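PDB 6DX2: RNA-dependent RNA polymerase from Dera Ghazi Khan orthonairovirus, which is represented here by its N-terminal viral OTU domain, a cysteine protease with deubiquitinase activity, while the whole L protein probably copies viral RNA. Local coordinates for residues A[6-11]-A[136-140]; A[44-48]-A[58-62]; A[64-68]-A[107-112]; A[115-121]-A[141-147]. One frame throughout, in Å; residues are numbered along the deposited sequence.

How the contacts relate
Contact 4 is the sheet centre: two neighbouring parallel strands in a buried pair. Contact 2 is also buried, and contact 3 partly so. Both use helix 58-71, which crosses helix 42-52 in contact 2 and helix 102-112 in contact 3. L108 touches V47 and I61, so the two packings run together. The helices then meet the sheet through V47 on L142 and L108 on I116. Contact 1 lies toward the surface on the other face of the sheet, with V138 against I117. Its chemistry mixes a carboxylate grip, a bridging water and the packing of V138. Contact 4 relies on backbone hydrogen bonds, contact 2 on aromatic and cation-pi packing, contact 3 on apolar packing.

Contact 1: residues A[6-11]-A[136-140]; sequences LDDINW and GLVST
The W11 indole has V138 CG2 at its edge, near the ring plane, 3.9 Å from CZ2. I9 CG2 lies over one face of the same ring. K132 makes a cation-pi contact with the indole. The other flat group is the D7 carboxylate, which takes two bonds from S139 through its syn lone pairs. S139 N donates to D7 OD1 at 2.8 Å with an N-H...O angle of 154°. S139 OG gives a short bond of 2.5 Å to D7 OD2. The serine OG sits between its own backbone N and carbonyl carbon (chi1 61°), which turns it to the same carboxylate as its N-H. L137 CB also lies beside D7 OD1. D7 thus holds the start of the short 3-10 turn 138-140. This turn belongs to the loop that leads into strand 142-147 of the OTU sheet, and D7 comes from the N-terminal segment before strand 12-13. V138 N is badly angled for D7. It donates instead to a water, 3.1 Å from that N, which also accepts from W11 NE1. The V138 methyls divide: CG1 packs on L6 CB at 3.7 Å, and CG2 faces L6 O and W11. V138 also touches F31, I117 and W119.

Contact 2: residues A[44-48]-A[58-62]; sequences FYSVS and WRSIK
F44 to S48 and W58 to K62 form a buried helix-helix packing between two consecutive helices of the OTU domain, 42-52 and 58-71. The short segments cross at 101°, with axes 8.6 Å apart. No hydrogen bond joins them. In OTU cysteine proteases the helix corresponding to 42-52 begins at the catalytic cysteine, so helix 58-71 probably packs directly on the active-site helix. W58 CG stands between the backbone N and carbonyl carbon (chi1 73°), which turns the indole toward Y45. The edge of the Y45 ring meets the face of the five-membered ring of W58, a T-shaped pair with centroids 4.9 Å apart. R59 CG lies over the opposite face of the indole. F44 CB touches the indole edge at W58 CE3. Further along, I61 CD1 reaches S48 CB at 3.5 Å and V47 CG1 at 3.9 Å. K62 runs across the F44 ring. Its CE lies over one face, 3.7 Å from the ring centroid. NZ is off-centre, 4.8 Å from that centroid in a cation-pi contact. Polar ends find partners nearby: Y45 OH with D39 and N41, S48 OG with the S54 carbonyl, K62 NZ with the M93 carbonyl. The K62 charge therefore lies in a buried contact with an aromatic face and a carbonyl as neighbours, which would probably help offset the cost of burying it.

Contact 3: residues A[64-68]-A[107-112]; sequences TIASF and ILSKAL
F68 packs on I107, K110 and A111, with I107 O over one face of its ring. Its CG is anti to the backbone N (chi1 -169°), which carries the ring over to these three residues. There CZ reaches K110 CB at 3.5 Å, and CD2 meets I107 CG2 at 3.7 Å. F68 CB touches A111 CB at 3.7 Å. One turn earlier, I65 uses both branches. Its CG2 touches I107 CG2 at 3.6 Å, and its CG1 touches L108 CD1 at 3.7 Å. T64 adds its methyl, CG2, which lies 3.8 Å from L112 CD2 and also near A111 CB. Behind these pairs the two segments cross nearly square, at 85°, as parts of helices 58-71 and 102-112 of the OTU domain. Y89 of helix 86-93 touches both I65 and I107. From helix 42-52, F44 touches I65, V47 touches L108 and L51 touches L112. The K110 chain is extended beyond CG and leads its NZ away from helix 64-68. No hydrogen bond crosses the interface, so its fit rests on aliphatic carbons and one phenyl ring, while the K110 ammonium finds a hydrogen-bond partner, the Q75 carbonyl, outside it.

Contact 4: residues A[115-121]-A[141-147]; sequences TIILWEA and ALNLKLC
W119 and N143 both have CG anti to the carbonyl carbon (chi1 of W119 -60°). These like first torsions lay the side chains side by side on one face, pointing the same way. Chi2 of W119, 93°, then turns the NE1 edge of the indole toward N143. W119 NE1 donates to N143 OD1 at 2.9 Å, nearly straight, 167° at the hydrogen. OD1 lies in the indole plane, but the donor is tilted from the plane of the amide carbonyl. I117 CG2 sits over one face of the indole. N143 ND2 donates to V138 O, so the amide is held at both ends. I117 CD1 packs against A141 CB at 3.7 Å and N143 OD1 at 3.6 Å. Beneath these side chains, strands 116-121 and 142-147 run parallel in the central part of the mixed OTU sheet. Six backbone hydrogen bonds join them, from L142 N to T115 O at one end to A121 N to L146 O at the other. Strand 127-133 pairs antiparallel with the far side of 116-121. I116, L118, L142, L144 and L146 make one face largely apolar, with E120 at its partly exposed end. L118 CD2 meets L144 CD1 at 3.6 Å, and L146 CD2 meets E120 CG at 3.7 Å. Helices 42-52 and 102-112 pack on this face. On the face with W119, F25 and F31 meet the indole, and K145 NZ makes a salt bridge to E125. The buried indole N-H and the amide oxygen of N143 thus satisfy each other, and their bond adds a side-chain tie to the backbone pairing.

Contact 1: residues A[6-11]-A[136-140]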
loop_
_atom_site.group_PDB
_atom_site.type_symbol
_atom_site.label_atom_id
_atom_site.label_comp_id
_atom_site.label_asym_id
_atom_site.label_seq_id
_atom_site.Cartn_x
_atom_site.Cartn_y
_atom_site.Cartn_z
ATOM N N LEU A 6 0.265 17.905 -2.857
ATOM C CA LEU A 6 0.368 16.660 -2.112
ATOM C C LEU A 6 1.747 16.488 -1.484
ATOM O O LEU A 6 1.853 15.996 -0.360
ATOM C CB LEU A 6 0.046 15.498 -3.027
ATOM C CG LEU A 6 -1.422 15.567 -3.418
ATOM C CD1 LEU A 6 -1.760 14.299 -4.069
ATOM C CD2 LEU A 6 -2.247 15.752 -2.133
ATOM N N ASP A 7 2.816 16.930 -2.177
ATOM C CA ASP A 7 4.156 16.765 -1.618
ATOM C C ASP A 7 4.433 17.709 -0.437
ATOM O O ASP A 7 5.500 17.582 0.181
ATOM C CB ASP A 7 5.230 16.945 -2.704
ATOM C CG ASP A 7 5.445 15.670 -3.523
ATOM O OD1 ASP A 7 4.711 14.748 -3.276
ATOM O OD2 ASP A 7 6.351 15.584 -4.359
ATOM N N ASP A 8 3.505 18.613 -0.106
ATOM C CA ASP A 8 3.643 19.494 1.054
ATOM C C ASP A 8 2.772 19.075 2.224
ATOM O O ASP A 8 2.605 19.856 3.160
ATOM C CB ASP A 8 3.302 20.922 0.680
ATOM C CG ASP A 8 4.219 21.471 -0.366
ATOM O OD1 ASP A 8 5.460 21.319 -0.221
ATOM O OD2 ASP A 8 3.686 22.036 -1.340
ATOM N N ILE A 9 2.182 17.875 2.169
ATOM C CA ILE A 9 1.390 17.375 3.283
ATOM C C ILE A 9 2.303 17.193 4.480
ATOM O O ILE A 9 3.486 16.856 4.335
ATOM C CB ILE A 9 0.701 16.049 2.918
ATOM C CG1 ILE A 9 -0.517 16.309 2.045
ATOM C CG2 ILE A 9 0.254 15.219 4.171
ATOM C CD1 ILE A 9 -1.118 15.019 1.477
ATOM N N ASN A 10 1.722 17.375 5.672
ATOM C CA ASN A 10 2.393 17.157 6.951
ATOM C C ASN A 10 2.145 15.729 7.460
ATOM O O ASN A 10 1.019 15.350 7.798
ATOM C CB ASN A 10 1.922 18.210 7.946
ATOM C CG ASN A 10 2.391 19.615 7.557
ATOM O OD1 ASN A 10 3.318 19.775 6.745
ATOM N ND2 ASN A 10 1.756 20.635 8.134
ATOM N N TRP A 11 3.209 14.940 7.521
ATOM C CA TRP A 11 3.128 13.531 7.884
ATOM C C TRP A 11 3.662 13.375 9.302
ATOM O O TRP A 11 4.691 13.957 9.641
ATOM C CB TRP A 11 3.954 12.678 6.916
ATOM C CG TRP A 11 3.368 12.649 5.540
ATOM C CD1 TRP A 11 3.732 13.381 4.438
ATOM C CD2 TRP A 11 2.288 11.826 5.135
ATOM N NE1 TRP A 11 2.949 13.032 3.365
ATOM C CE2 TRP A 11 2.062 12.062 3.763
ATOM C CE3 TRP A 11 1.534 10.877 5.797
ATOM C CZ2 TRP A 11 1.055 11.420 3.045
ATOM C CZ3 TRP A 11 0.524 10.192 5.079
ATOM C CH2 TRP A 11 0.301 10.486 3.701
ATOM N N GLY A 136 9.503 8.582 1.612
ATOM C CA GLY A 136 9.457 9.354 0.396
ATOM C C GLY A 136 8.219 10.230 0.313
ATOM O O GLY A 136 7.400 10.315 1.218
ATOM N N LEU A 137 8.096 10.912 -0.804
ATOM C CA LEU A 137 7.054 11.915 -1.002
ATOM C C LEU A 137 5.853 11.333 -1.734
ATOM O O LEU A 137 5.987 10.356 -2.471
ATOM C CB LEU A 137 7.598 13.079 -1.837
ATOM C CG LEU A 137 8.829 13.823 -1.269
ATOM C CD1 LEU A 137 9.440 14.762 -2.320
ATOM C CD2 LEU A 137 8.424 14.556 0.018
ATOM N N VAL A 138 4.690 11.981 -1.602
ATOM C CA VAL A 138 3.483 11.481 -2.292
ATOM C C VAL A 138 3.726 11.244 -3.788
ATOM O O VAL A 138 3.377 10.183 -4.333
ATOM C CB VAL A 138 2.291 12.423 -2.085
ATOM C CG1 VAL A 138 1.101 11.999 -3.017
ATOM C CG2 VAL A 138 1.868 12.409 -0.648
ATOM N N SER A 139 4.377 12.193 -4.460
ATOM C CA SER A 139 4.546 12.095 -5.899
ATOM C C SER A 139 5.396 10.913 -6.324
ATOM O O SER A 139 5.295 10.497 -7.481
ATOM C CB SER A 139 5.164 13.365 -6.456
ATOM O OG SER A 139 6.439 13.619 -5.906
ATOM N N THR A 140 6.246 10.367 -5.433
ATOM C CA THR A 140 7.044 9.207 -5.792
ATOM C C THR A 140 6.462 7.928 -5.239
ATOM O O THR A 140 6.993 6.865 -5.521
ATOM C CB THR A 140 8.502 9.384 -5.269
ATOM O OG1 THR A 140 8.505 9.562 -3.846
ATOM C CG2 THR A 140 9.139 10.623 -5.850
HETATM O O HOH W 1 4.581 14.022 0.687
#

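Contact 2: residues A[44-48]-A[58-62]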
loop_
_atom_site.group_PDB
_atom_site.type_symbol
_atom_site.label_atom_id
_atom_site.label_comp_id
_atom_site.label_asym_id
_atom_site.label_seq_id
_atom_site.Cartn_x
_atom_site.Cartn_y
_atom_site.Cartn_z
ATOM N N PHE A 44 -2.434 -6.455 -4.892
ATOM C CA PHE A 44 -1.295 -6.849 -5.698
ATOM C C PHE A 44 -1.471 -6.434 -7.138
ATOM O O PHE A 44 -0.495 -6.073 -7.773
ATOM C CB PHE A 44 -1.062 -8.372 -5.539
ATOM C CG PHE A 44 -0.928 -8.782 -4.047
ATOM C CD1 PHE A 44 0.254 -8.505 -3.326
ATOM C CD2 PHE A 44 -2.057 -9.271 -3.361
ATOM C CE1 PHE A 44 0.331 -8.844 -1.961
ATOM C CE2 PHE A 44 -2.009 -9.574 -2.027
ATOM C CZ PHE A 44 -0.828 -9.347 -1.311
ATOM N N TYR A 45 -2.702 -6.464 -7.660
ATOM C CA TYR A 45 -2.960 -5.882 -8.983
ATOM C C TYR A 45 -2.580 -4.418 -8.979
ATOM O O TYR A 45 -2.016 -3.904 -9.957
ATOM C CB TYR A 45 -4.428 -5.951 -9.343
ATOM C CG TYR A 45 -5.002 -7.346 -9.574
ATOM C CD1 TYR A 45 -4.155 -8.458 -9.813
ATOM C CD2 TYR A 45 -6.364 -7.560 -9.393
ATOM C CE1 TYR A 45 -4.718 -9.768 -9.998
ATOM C CE2 TYR A 45 -6.904 -8.830 -9.515
ATOM C CZ TYR A 45 -6.085 -9.918 -9.814
ATOM O OH TYR A 45 -6.643 -11.173 -9.939
ATOM N N SER A 46 -2.947 -3.721 -7.896
ATOM C CA SER A 46 -2.769 -2.282 -7.851
ATOM C C SER A 46 -1.298 -1.922 -7.823
ATOM O O SER A 46 -0.866 -0.995 -8.546
ATOM C CB SER A 46 -3.498 -1.724 -6.642
ATOM O OG SER A 46 -4.900 -1.814 -6.821
ATOM N N VAL A 47 -0.533 -2.597 -6.962
ATOM C CA VAL A 47 0.908 -2.353 -6.892
ATOM C C VAL A 47 1.563 -2.706 -8.220
ATOM O O VAL A 47 2.381 -1.936 -8.744
ATOM C CB VAL A 47 1.513 -3.157 -5.737
ATOM C CG1 VAL A 47 3.060 -3.172 -5.863
ATOM C CG2 VAL A 47 1.042 -2.491 -4.469
ATOM N N SER A 48 1.144 -3.836 -8.837
ATOM C CA SER A 48 1.717 -4.188 -10.124
ATOM C C SER A 48 1.398 -3.099 -11.163
ATOM O O SER A 48 2.251 -2.723 -11.971
ATOM C CB SER A 48 1.178 -5.547 -10.598
ATOM O OG SER A 48 1.767 -5.961 -11.829
ATOM N N TRP A 58 1.677 -9.306 -10.643
ATOM C CA TRP A 58 1.116 -9.275 -9.296
ATOM C C TRP A 58 1.599 -10.444 -8.446
ATOM O O TRP A 58 1.849 -10.281 -7.246
ATOM C CB TRP A 58 -0.418 -9.251 -9.392
ATOM C CG TRP A 58 -1.062 -10.533 -9.800
ATOM C CD1 TRP A 58 -1.344 -10.934 -11.076
ATOM C CD2 TRP A 58 -1.569 -11.550 -8.938
ATOM N NE1 TRP A 58 -1.955 -12.152 -11.062
ATOM C CE2 TRP A 58 -2.122 -12.546 -9.759
ATOM C CE3 TRP A 58 -1.614 -11.708 -7.546
ATOM C CZ2 TRP A 58 -2.700 -13.730 -9.246
ATOM C CZ3 TRP A 58 -2.178 -12.875 -7.033
ATOM C CH2 TRP A 58 -2.728 -13.872 -7.897
ATOM N N ARG A 59 1.772 -11.630 -9.050
ATOM C CA ARG A 59 2.296 -12.750 -8.269
ATOM C C ARG A 59 3.769 -12.562 -7.916
ATOM O O ARG A 59 4.205 -12.968 -6.834
ATOM C CB ARG A 59 2.127 -14.078 -9.025
ATOM C CG ARG A 59 0.699 -14.383 -9.537
ATOM C CD ARG A 59 0.530 -15.862 -10.006
ATOM N NE ARG A 59 0.218 -16.663 -8.826
ATOM C CZ ARG A 59 -0.986 -17.157 -8.535
ATOM N NH1 ARG A 59 -2.015 -16.995 -9.370
ATOM N NH2 ARG A 59 -1.152 -17.846 -7.415
ATOM N N SER A 60 4.564 -11.980 -8.809
ATOM C CA SER A 60 5.973 -11.821 -8.469
ATOM C C SER A 60 6.167 -10.787 -7.371
ATOM O O SER A 60 7.146 -10.863 -6.618
ATOM C CB SER A 60 6.772 -11.463 -9.715
ATOM O OG SER A 60 6.355 -10.215 -10.184
ATOM N N ILE A 61 5.248 -9.844 -7.243
ATOM C CA ILE A 61 5.311 -8.913 -6.118
ATOM C C ILE A 61 5.127 -9.657 -4.805
ATOM O O ILE A 61 5.827 -9.395 -3.823
ATOM C CB ILE A 61 4.257 -7.817 -6.292
ATOM C CG1 ILE A 61 4.732 -6.878 -7.400
ATOM C CG2 ILE A 61 4.036 -7.093 -4.998
ATOM C CD1 ILE A 61 3.594 -6.297 -8.109
ATOM N N LYS A 62 4.177 -10.601 -4.777
ATOM C CA LYS A 62 4.034 -11.483 -3.620
ATOM C C LYS A 62 5.325 -12.211 -3.310
ATOM O O LYS A 62 5.641 -12.444 -2.140
ATOM C CB LYS A 62 2.927 -12.526 -3.852
ATOM C CG LYS A 62 1.525 -11.896 -3.753
ATOM C CD LYS A 62 0.487 -13.006 -3.872
ATOM C CE LYS A 62 -0.654 -12.711 -2.964
ATOM N NZ LYS A 62 -1.593 -13.833 -2.905
#

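Contact 3: residues A[64-68]-A[107-112]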
loop_
_atom_site.group_PDB
_atom_site.type_symbol
_atom_site.label_atom_id
_atom_site.label_comp_id
_atom_site.label_asym_id
_atom_site.label_seq_id
_atom_site.Cartn_x
_atom_site.Cartn_y
_atom_site.Cartn_z
ATOM N N THR A 64 8.364 -11.282 -3.903
ATOM C CA THR A 64 9.275 -10.309 -3.322
ATOM C C THR A 64 8.946 -10.073 -1.856
ATOM O O THR A 64 9.844 -10.087 -1.002
ATOM C CB THR A 64 9.206 -9.014 -4.130
ATOM O OG1 THR A 64 9.747 -9.271 -5.432
ATOM C CG2 THR A 64 10.041 -7.970 -3.450
ATOM N N ILE A 65 7.655 -9.945 -1.545
ATOM C CA ILE A 65 7.239 -9.790 -0.151
ATOM C C ILE A 65 7.646 -11.016 0.657
ATOM O O ILE A 65 8.114 -10.921 1.803
ATOM C CB ILE A 65 5.722 -9.578 -0.084
ATOM C CG1 ILE A 65 5.366 -8.233 -0.689
ATOM C CG2 ILE A 65 5.207 -9.688 1.382
ATOM C CD1 ILE A 65 3.838 -8.124 -0.878
ATOM N N ALA A 66 7.463 -12.192 0.073
ATOM C CA ALA A 66 7.767 -13.399 0.796
ATOM C C ALA A 66 9.264 -13.477 1.089
ATOM O O ALA A 66 9.660 -13.915 2.162
ATOM C CB ALA A 66 7.286 -14.612 0.001
ATOM N N SER A 67 10.106 -13.042 0.139
ATOM C CA SER A 67 11.545 -13.107 0.360
ATOM C C SER A 67 11.945 -12.169 1.484
ATOM O O SER A 67 12.787 -12.529 2.335
ATOM C CB SER A 67 12.318 -12.764 -0.925
ATOM O OG SER A 67 12.518 -11.356 -1.064
ATOM N N PHE A 68 11.330 -10.979 1.520
ATOM C CA PHE A 68 11.624 -10.062 2.611
ATOM C C PHE A 68 11.201 -10.671 3.948
ATOM O O PHE A 68 11.928 -10.566 4.932
ATOM C CB PHE A 68 10.959 -8.707 2.381
ATOM C CG PHE A 68 11.438 -7.654 3.324
ATOM C CD1 PHE A 68 12.557 -6.883 3.024
ATOM C CD2 PHE A 68 10.809 -7.489 4.562
ATOM C CE1 PHE A 68 13.017 -5.924 3.913
ATOM C CE2 PHE A 68 11.269 -6.543 5.458
ATOM C CZ PHE A 68 12.363 -5.740 5.120
ATOM N N ILE A 107 5.785 -4.173 4.324
ATOM C CA ILE A 107 6.852 -5.056 3.825
ATOM C C ILE A 107 7.333 -4.604 2.453
ATOM O O ILE A 107 8.546 -4.498 2.194
ATOM C CB ILE A 107 6.386 -6.519 3.788
ATOM C CG1 ILE A 107 6.179 -7.059 5.198
ATOM C CG2 ILE A 107 7.442 -7.385 3.113
ATOM C CD1 ILE A 107 5.500 -8.527 5.253
ATOM N N LEU A 108 6.395 -4.338 1.538
ATOM C CA LEU A 108 6.819 -3.971 0.185
ATOM C C LEU A 108 7.613 -2.675 0.167
ATOM O O LEU A 108 8.523 -2.513 -0.642
ATOM C CB LEU A 108 5.583 -3.821 -0.738
ATOM C CG LEU A 108 5.917 -4.025 -2.199
ATOM C CD1 LEU A 108 6.622 -5.249 -2.574
ATOM C CD2 LEU A 108 4.541 -4.000 -2.943
ATOM N N SER A 109 7.226 -1.700 0.981
ATOM C CA SER A 109 8.002 -0.458 1.028
ATOM C C SER A 109 9.454 -0.728 1.395
ATOM O O SER A 109 10.386 -0.177 0.765
ATOM C CB SER A 109 7.368 0.494 2.021
ATOM O OG SER A 109 7.541 0.103 3.359
ATOM N N LYS A 110 9.678 -1.601 2.389
ATOM C CA LYS A 110 11.048 -1.966 2.707
ATOM C C LYS A 110 11.659 -2.855 1.616
ATOM O O LYS A 110 12.830 -2.691 1.263
ATOM C CB LYS A 110 11.095 -2.676 4.065
ATOM C CG LYS A 110 10.568 -1.816 5.228
ATOM C CD LYS A 110 10.255 -2.595 6.503
ATOM C CE LYS A 110 9.685 -1.619 7.583
ATOM N NZ LYS A 110 9.798 -2.182 8.975
ATOM N N ALA A 111 10.888 -3.801 1.067
ATOM C CA ALA A 111 11.520 -4.778 0.187
ATOM C C ALA A 111 11.993 -4.145 -1.113
ATOM O O ALA A 111 12.967 -4.615 -1.720
ATOM C CB ALA A 111 10.551 -5.929 -0.080
ATOM N N LEU A 112 11.276 -3.114 -1.595
ATOM C CA LEU A 112 11.605 -2.486 -2.858
ATOM C C LEU A 112 12.168 -1.088 -2.693
ATOM O O LEU A 112 12.491 -0.452 -3.710
ATOM C CB LEU A 112 10.332 -2.438 -3.755
ATOM C CG LEU A 112 9.871 -3.798 -4.234
ATOM C CD1 LEU A 112 8.656 -3.578 -5.169
ATOM C CD2 LEU A 112 10.978 -4.568 -4.966
#

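Contact 4: residues A[115-121]-A[141-147]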
loop_
_atom_site.group_PDB
_atom_site.type_symbol
_atom_site.label_atom_id
_atom_site.label_comp_id
_atom_site.label_asym_id
_atom_site.label_seq_id
_atom_site.Cartn_x
_atom_site.Cartn_y
_atom_site.Cartn_z
ATOM N N THR A 115 8.063 3.998 -1.399
ATOM C CA THR A 115 7.116 4.494 -0.418
ATOM C C THR A 115 5.738 4.119 -0.906
ATOM O O THR A 115 5.456 4.249 -2.117
ATOM C CB THR A 115 7.297 6.014 -0.269
ATOM O OG1 THR A 115 8.571 6.239 0.381
ATOM C CG2 THR A 115 6.236 6.646 0.659
ATOM N N ILE A 116 4.884 3.665 0.023
ATOM C CA ILE A 116 3.531 3.259 -0.303
ATOM C C ILE A 116 2.587 3.987 0.625
ATOM O O ILE A 116 2.830 4.037 1.830
ATOM C CB ILE A 116 3.321 1.735 -0.190
ATOM C CG1 ILE A 116 4.298 1.022 -1.173
ATOM C CG2 ILE A 116 1.807 1.421 -0.397
ATOM C CD1 ILE A 116 4.350 -0.543 -1.006
ATOM N N ILE A 117 1.531 4.577 0.072
ATOM C CA ILE A 117 0.579 5.321 0.889
ATOM C C ILE A 117 -0.787 4.689 0.733
ATOM O O ILE A 117 -1.252 4.479 -0.395
ATOM C CB ILE A 117 0.539 6.804 0.499
ATOM C CG1 ILE A 117 1.923 7.383 0.690
ATOM C CG2 ILE A 117 -0.564 7.563 1.303
ATOM C CD1 ILE A 117 2.036 8.864 0.151
ATOM N N LEU A 118 -1.425 4.378 1.862
ATOM C CA LEU A 118 -2.776 3.841 1.846
ATOM C C LEU A 118 -3.698 4.991 2.178
ATOM O O LEU A 118 -3.686 5.499 3.305
ATOM C CB LEU A 118 -2.958 2.692 2.838
ATOM C CG LEU A 118 -1.955 1.534 2.746
ATOM C CD1 LEU A 118 -2.336 0.328 3.707
ATOM C CD2 LEU A 118 -1.773 1.089 1.292
ATOM N N TRP A 119 -4.498 5.421 1.188
ATOM C CA TRP A 119 -5.449 6.496 1.403
ATOM C C TRP A 119 -6.790 5.823 1.655
ATOM O O TRP A 119 -7.427 5.314 0.728
ATOM C CB TRP A 119 -5.552 7.383 0.164
ATOM C CG TRP A 119 -4.252 8.054 -0.249
ATOM C CD1 TRP A 119 -3.326 7.579 -1.161
ATOM C CD2 TRP A 119 -3.750 9.312 0.217
ATOM N NE1 TRP A 119 -2.313 8.487 -1.319
ATOM C CE2 TRP A 119 -2.541 9.556 -0.480
ATOM C CE3 TRP A 119 -4.213 10.260 1.138
ATOM C CZ2 TRP A 119 -1.743 10.661 -0.247
ATOM C CZ3 TRP A 119 -3.406 11.414 1.357
ATOM C CH2 TRP A 119 -2.204 11.596 0.668
ATOM N N GLU A 120 -7.235 5.814 2.906
ATOM C CA GLU A 120 -8.557 5.296 3.214
ATOM C C GLU A 120 -9.577 6.379 2.941
ATOM O O GLU A 120 -9.521 7.471 3.525
ATOM C CB GLU A 120 -8.629 4.799 4.653
ATOM C CG GLU A 120 -8.025 3.381 4.748
ATOM C CD GLU A 120 -7.674 2.935 6.159
ATOM O OE1 GLU A 120 -6.467 2.709 6.429
ATOM O OE2 GLU A 120 -8.605 2.801 6.988
ATOM N N ALA A 121 -10.560 6.025 2.082
ATOM C CA ALA A 121 -11.533 6.939 1.532
ATOM C C ALA A 121 -12.927 6.466 1.889
ATOM O O ALA A 121 -13.188 5.251 1.953
ATOM C CB ALA A 121 -11.410 7.017 -0.011
ATOM N N ALA A 141 5.445 8.020 -4.404
ATOM C CA ALA A 141 4.921 6.844 -3.763
ATOM C C ALA A 141 4.034 6.048 -4.709
ATOM O O ALA A 141 3.527 6.564 -5.719
ATOM C CB ALA A 141 4.099 7.245 -2.522
ATOM N N LEU A 142 3.789 4.818 -4.308
ATOM C CA LEU A 142 2.629 4.068 -4.806
ATOM C C LEU A 142 1.448 4.469 -3.938
ATOM O O LEU A 142 1.358 4.072 -2.769
ATOM C CB LEU A 142 2.848 2.567 -4.783
ATOM C CG LEU A 142 4.122 1.940 -5.320
ATOM C CD1 LEU A 142 3.882 0.425 -5.516
ATOM C CD2 LEU A 142 4.610 2.501 -6.548
ATOM N N ASN A 143 0.535 5.208 -4.543
ATOM C CA ASN A 143 -0.644 5.741 -3.882
ATOM C C ASN A 143 -1.775 4.774 -4.131
ATOM O O ASN A 143 -2.166 4.601 -5.286
ATOM C CB ASN A 143 -0.970 7.122 -4.433
ATOM C CG ASN A 143 0.072 8.126 -3.994
ATOM O OD1 ASN A 143 0.121 8.440 -2.820
ATOM N ND2 ASN A 143 1.033 8.439 -4.864
ATOM N N LEU A 144 -2.353 4.244 -3.048
ATOM C CA LEU A 144 -3.432 3.262 -3.144
ATOM C C LEU A 144 -4.657 3.832 -2.483
ATOM O O LEU A 144 -4.556 4.378 -1.371
ATOM C CB LEU A 144 -3.016 1.949 -2.402
ATOM C CG LEU A 144 -1.761 1.286 -2.980
ATOM C CD1 LEU A 144 -1.502 0.021 -2.183
ATOM C CD2 LEU A 144 -1.916 0.931 -4.488
ATOM N N LYS A 145 -5.794 3.683 -3.154
ATOM C CA LYS A 145 -7.068 4.090 -2.611
ATOM C C LYS A 145 -7.744 2.880 -2.020
ATOM O O LYS A 145 -7.994 1.889 -2.725
ATOM C CB LYS A 145 -7.951 4.712 -3.682
ATOM C CG LYS A 145 -9.282 5.256 -3.162
ATOM C CD LYS A 145 -10.077 5.938 -4.301
ATOM C CE LYS A 145 -10.824 4.904 -5.113
ATOM N NZ LYS A 145 -11.404 5.507 -6.344
ATOM N N LEU A 146 -8.106 2.982 -0.751
ATOM C CA LEU A 146 -8.861 1.929 -0.074
ATOM C C LEU A 146 -10.261 2.435 0.105
ATOM O O LEU A 146 -10.489 3.365 0.883
ATOM C CB LEU A 146 -8.211 1.664 1.288
ATOM C CG LEU A 146 -6.984 0.768 1.268
ATOM C CD1 LEU A 146 -5.870 1.234 0.334
ATOM C CD2 LEU A 146 -6.449 0.683 2.713
ATOM N N CYS A 147 -11.200 1.817 -0.586
ATOM C CA CYS A 147 -12.562 2.341 -0.575
ATOM C C CYS A 147 -13.521 1.166 -0.640
ATOM O O CYS A 147 -13.405 0.336 -1.538
ATOM C CB CYS A 147 -12.772 3.311 -1.744
ATOM S SG CYS A 147 -14.346 4.235 -1.627
#